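Local coordinates for protein glutamate racemase (Francisella tularensis subsp. tularensis, PDB 3OUT) that belongs to the Asp/Glu/hydantoin racemase family of two-domain alpha/beta enzymes and holds D-glutamic acid in a pocket between its two parallel sheets, at residues V108-T119 / N178-Y189. Residues are numbered along the deposited sequence; the frame is centred on the assembly and turned at random.
Sequences VDNLNTVGVIAT and NIQALILGCTHY. With DGL (D-glutamic acid), chain E.
Ile183 CD1 meets both methyls of Val108, Val114 CG1 and Val116 CG2 on one face of two neighbouring parallel strands, 113-118 and 181-184, in the middle of the four-stranded parallel beta-sheet of an alpha/beta domain; the strand axes approach to 4.5 Å at 25°. Tyr128 of helix 127-135 touches Val116 and Ile183 there. On the other face, Ile117 CD1 lies 3.9 Å from Leu182 CD2, alongside Leu184, and 3.7 Å from Tyr189 CD2. CG1 of Ile117 sits between its backbone N and carbonyl carbon (chi1 49°), which directs CD1 to this cluster. Ile179 CD1 and Leu182 CD1 pack against the Gly115 backbone, in the space a CB would need.

Backbone bonds zip the strands in parallel register, Gly115 and Ile117 each donating and accepting; Ile183 N to Gly115 O (2.8 Å) is almost straight at the hydrogen, 173°.

At the N-terminal end of the strands, the Gln180 side-chain amide closes off the pairing. Its extended chain, with CG anti to the carbonyl carbon, brings OE1 to two amides: Asn112 N at 2.7 Å in the carbonyl plane, and Thr113 N at 3.0 Å, tilted from it. These two donors grip OE1, which should limit rotation of the amide. Separately, Gln180 N bonds to Thr113 O.

The C-terminal ends of both strands reach the D-glutamic acid pocket, as expected of a parallel sheet in an alpha/beta fold. Cys186 CB rides over the centre of one Tyr189 ring face, 3.2 Å above its plane, while SG touches the ligand. Thr187 N bonds DGL OE2, and one water accepts from Thr119 N and donates to Gly185 O and DGL OE1, the last at 2.8 Å.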
loop_
_atom_site.group_PDB
_atom_site.type_symbol
_atom_site.label_atom_id
_atom_site.label_comp_id
_atom_site.label_asym_id
_atom_site.label_seq_id
_atom_site.Cartn_x
_atom_site.Cartn_y
_atom_site.Cartn_z
ATOM N N VAL B 108 24.467 -22.826 15.329
ATOM C CA VAL B 108 24.192 -23.158 16.728
ATOM C C VAL B 108 23.701 -24.593 16.938
ATOM O O VAL B 108 23.401 -24.972 18.079
ATOM C CB VAL B 108 23.179 -22.193 17.373
ATOM C CG1 VAL B 108 23.672 -20.743 17.286
ATOM C CG2 VAL B 108 21.770 -22.322 16.743
ATOM N N ASP B 109 23.551 -25.364 15.858
ATOM C CA ASP B 109 22.775 -26.608 15.985
ATOM C C ASP B 109 23.587 -27.760 16.600
ATOM O O ASP B 109 23.026 -28.857 16.770
ATOM C CB ASP B 109 22.060 -26.996 14.679
ATOM C CG ASP B 109 23.002 -27.201 13.522
ATOM O OD1 ASP B 109 24.249 -27.204 13.712
ATOM O OD2 ASP B 109 22.492 -27.362 12.387
ATOM N N ASN B 110 24.844 -27.495 16.983
ATOM C CA ASN B 110 25.600 -28.407 17.861
ATOM C C ASN B 110 25.730 -27.981 19.325
ATOM O O ASN B 110 26.416 -28.645 20.103
ATOM C CB ASN B 110 26.968 -28.708 17.262
ATOM C CG ASN B 110 26.853 -29.507 15.959
ATOM O OD1 ASN B 110 26.153 -30.531 15.904
ATOM N ND2 ASN B 110 27.504 -29.020 14.899
ATOM N N LEU B 111 25.037 -26.920 19.730
ATOM C CA LEU B 111 25.057 -26.486 21.103
ATOM C C LEU B 111 23.948 -27.162 21.881
ATOM O O LEU B 111 23.059 -27.740 21.285
ATOM C CB LEU B 111 24.911 -24.962 21.154
ATOM C CG LEU B 111 26.033 -24.251 20.401
ATOM C CD1 LEU B 111 25.795 -22.736 20.446
ATOM C CD2 LEU B 111 27.435 -24.590 20.944
ATOM N N ASN B 112 24.004 -27.071 23.198
ATOM C CA ASN B 112 22.988 -27.604 24.081
ATOM C C ASN B 112 21.965 -26.561 24.541
ATOM O O ASN B 112 20.790 -26.877 24.743
ATOM C CB ASN B 112 23.675 -28.160 25.323
ATOM C CG ASN B 112 24.770 -29.124 24.971
ATOM O OD1 ASN B 112 25.948 -28.900 25.303
ATOM N ND2 ASN B 112 24.409 -30.179 24.269
ATOM N N THR B 113 22.425 -25.313 24.686
ATOM C CA THR B 113 21.606 -24.236 25.247
ATOM C C THR B 113 21.885 -22.936 24.472
ATOM O O THR B 113 23.028 -22.504 24.380
ATOM C CB THR B 113 21.950 -24.052 26.732
ATOM O OG1 THR B 113 21.834 -25.326 27.405
ATOM C CG2 THR B 113 21.004 -23.083 27.341
ATOM N N VAL B 114 20.838 -22.381 23.835
ATOM C CA VAL B 114 20.982 -21.232 22.917
ATOM C C VAL B 114 19.986 -20.150 23.319
ATOM O O VAL B 114 18.838 -20.447 23.656
ATOM C CB VAL B 114 20.683 -21.677 21.455
ATOM C CG1 VAL B 114 20.800 -20.471 20.448
ATOM C CG2 VAL B 114 21.669 -22.751 21.045
ATOM N N GLY B 115 20.438 -18.896 23.315
ATOM C CA GLY B 115 19.565 -17.758 23.437
ATOM C C GLY B 115 19.340 -17.098 22.091
ATOM O O GLY B 115 20.195 -17.125 21.224
ATOM N N VAL B 116 18.171 -16.487 21.951
ATOM C CA VAL B 116 17.800 -15.701 20.746
ATOM C C VAL B 116 17.162 -14.381 21.158
ATOM O O VAL B 116 16.248 -14.344 21.983
ATOM C CB VAL B 116 16.790 -16.467 19.887
ATOM C CG1 VAL B 116 16.501 -15.721 18.566
ATOM C CG2 VAL B 116 17.356 -17.835 19.534
ATOM N N ILE B 117 17.613 -13.310 20.521
ATOM C CA ILE B 117 16.940 -12.006 20.623
ATOM C C ILE B 117 16.567 -11.582 19.224
ATOM O O ILE B 117 17.328 -11.813 18.273
ATOM C CB ILE B 117 17.775 -10.887 21.314
ATOM C CG1 ILE B 117 19.202 -10.770 20.738
ATOM C CG2 ILE B 117 17.811 -11.155 22.841
ATOM C CD1 ILE B 117 20.030 -9.552 21.198
ATOM N N ALA B 118 15.413 -10.920 19.106
ATOM C CA ALA B 118 14.903 -10.517 17.805
ATOM C C ALA B 118 13.736 -9.579 17.983
ATOM O O ALA B 118 13.326 -9.298 19.105
ATOM C CB ALA B 118 14.474 -11.798 16.957
ATOM N N THR B 119 13.157 -9.158 16.874
ATOM C CA THR B 119 11.960 -8.315 16.947
ATOM C C THR B 119 10.792 -9.051 17.598
ATOM O O THR B 119 10.737 -10.292 17.627
ATOM C CB THR B 119 11.476 -7.852 15.574
ATOM O OG1 THR B 119 11.071 -9.008 14.815
ATOM C CG2 THR B 119 12.515 -7.041 14.787
ATOM N N ASN B 178 22.217 -19.942 31.575
ATOM C CA ASN B 178 23.410 -20.660 31.169
ATOM C C ASN B 178 23.453 -20.917 29.649
ATOM O O ASN B 178 23.779 -22.021 29.178
ATOM C CB ASN B 178 23.524 -21.988 31.946
ATOM C CG ASN B 178 23.480 -21.796 33.448
ATOM O OD1 ASN B 178 24.276 -21.034 34.008
ATOM N ND2 ASN B 178 22.541 -22.485 34.117
ATOM N N ILE B 179 23.140 -19.889 28.862
ATOM C CA ILE B 179 23.249 -20.041 27.405
ATOM C C ILE B 179 24.714 -20.129 26.942
ATOM O O ILE B 179 25.624 -19.481 27.506
ATOM C CB ILE B 179 22.443 -18.931 26.620
ATOM C CG1 ILE B 179 23.177 -17.596 26.594
ATOM C CG2 ILE B 179 21.028 -18.793 27.182
ATOM C CD1 ILE B 179 22.364 -16.450 25.805
ATOM N N GLN B 180 24.948 -20.911 25.887
ATOM C CA GLN B 180 26.266 -21.053 25.269
ATOM C C GLN B 180 26.556 -20.051 24.164
ATOM O O GLN B 180 27.711 -19.815 23.802
ATOM C CB GLN B 180 26.428 -22.468 24.756
ATOM C CG GLN B 180 26.464 -23.508 25.882
ATOM C CD GLN B 180 26.378 -24.919 25.369
ATOM O OE1 GLN B 180 25.399 -25.303 24.721
ATOM N NE2 GLN B 180 27.415 -25.713 25.652
ATOM N N ALA B 181 25.488 -19.490 23.592
ATOM C CA ALA B 181 25.618 -18.478 22.548
ATOM C C ALA B 181 24.296 -17.724 22.485
ATOM O O ALA B 181 23.235 -18.228 22.917
ATOM C CB ALA B 181 25.892 -19.106 21.180
ATOM N N LEU B 182 24.376 -16.512 21.985
ATOM C CA LEU B 182 23.213 -15.642 21.810
ATOM C C LEU B 182 23.127 -15.295 20.323
ATOM O O LEU B 182 24.038 -14.650 19.768
ATOM C CB LEU B 182 23.365 -14.349 22.618
ATOM C CG LEU B 182 22.147 -13.407 22.518
ATOM C CD1 LEU B 182 20.848 -13.944 23.166
ATOM C CD2 LEU B 182 22.448 -12.027 23.103
ATOM N N ILE B 183 22.015 -15.677 19.690
ATOM C CA ILE B 183 21.762 -15.304 18.297
ATOM C C ILE B 183 21.275 -13.870 18.235
ATOM O O ILE B 183 20.240 -13.502 18.843
ATOM C CB ILE B 183 20.749 -16.233 17.601
ATOM C CG1 ILE B 183 21.299 -17.668 17.560
ATOM C CG2 ILE B 183 20.476 -15.781 16.148
ATOM C CD1 ILE B 183 20.346 -18.676 16.980
ATOM N N LEU B 184 22.026 -13.064 17.481
ATOM C CA LEU B 184 21.618 -11.697 17.149
ATOM C C LEU B 184 20.619 -11.775 15.955
ATOM O O LEU B 184 20.979 -11.584 14.738
ATOM C CB LEU B 184 22.855 -10.858 16.795
ATOM C CG LEU B 184 23.911 -10.768 17.893
ATOM C CD1 LEU B 184 25.032 -9.796 17.448
ATOM C CD2 LEU B 184 23.268 -10.360 19.247
ATOM N N GLY B 185 19.381 -12.124 16.303
ATOM C CA GLY B 185 18.335 -12.481 15.339
ATOM C C GLY B 185 17.552 -11.316 14.751
ATOM O O GLY B 185 16.385 -11.458 14.415
ATOM N N CYS B 186 18.247 -10.198 14.578
ATOM C CA CYS B 186 17.744 -9.023 13.877
ATOM C C CYS B 186 18.930 -8.356 13.222
ATOM O O CYS B 186 20.005 -8.235 13.824
ATOM C CB CYS B 186 17.082 -8.097 14.860
ATOM S SG CYS B 186 16.519 -6.459 14.238
ATOM N N THR B 187 18.752 -7.904 11.995
ATOM C CA THR B 187 19.851 -7.275 11.246
ATOM C C THR B 187 20.534 -6.112 11.979
ATOM O O THR B 187 21.727 -5.827 11.732
ATOM C CB THR B 187 19.340 -6.682 9.903
ATOM O OG1 THR B 187 18.213 -5.830 10.147
ATOM C CG2 THR B 187 18.909 -7.735 8.981
ATOM N N HIS B 188 19.761 -5.405 12.803
ATOM C CA HIS B 188 20.249 -4.189 13.440
ATOM C C HIS B 188 21.198 -4.462 14.609
ATOM O O HIS B 188 21.985 -3.594 14.968
ATOM C CB HIS B 188 19.070 -3.369 13.939
ATOM C CG HIS B 188 18.299 -2.708 12.854
ATOM N ND1 HIS B 188 17.864 -3.363 11.720
ATOM C CD2 HIS B 188 17.894 -1.423 12.731
ATOM C CE1 HIS B 188 17.195 -2.506 10.962
ATOM N NE2 HIS B 188 17.188 -1.326 11.561
ATOM N N TYR B 189 21.084 -5.637 15.220
ATOM C CA TYR B 189 21.687 -5.842 16.551
ATOM C C TYR B 189 23.216 -5.931 16.531
ATOM O O TYR B 189 23.827 -5.537 17.523
ATOM C CB TYR B 189 21.082 -7.028 17.288
ATOM C CG TYR B 189 19.576 -6.965 17.512
ATOM C CD1 TYR B 189 18.806 -5.810 17.225
ATOM C CD2 TYR B 189 18.909 -8.062 18.056
ATOM C CE1 TYR B 189 17.425 -5.821 17.423
ATOM C CE2 TYR B 189 17.575 -8.051 18.275
ATOM C CZ TYR B 189 16.836 -6.918 17.996
ATOM O OH TYR B 189 15.475 -6.975 18.196
HETATM N N DGL E . 14.097 -3.984 9.463
HETATM C CA DGL E . 13.559 -4.473 10.781
HETATM C C DGL E . 12.115 -4.092 10.937
HETATM O O DGL E . 11.460 -3.768 9.920
HETATM C CB DGL E . 13.627 -5.986 10.954
HETATM C CG DGL E . 15.008 -6.613 10.713
HETATM C CD DGL E . 15.133 -8.061 11.144
HETATM O OE1 DGL E . 14.216 -8.592 11.797
HETATM O OE2 DGL E . 16.208 -8.655 10.849
HETATM O OXT DGL E . 11.559 -4.171 12.059
HETATM O O HOH W 1 28.118 -27.847 23.182
HETATM O O HOH W 2 14.044 -10.041 14.134
#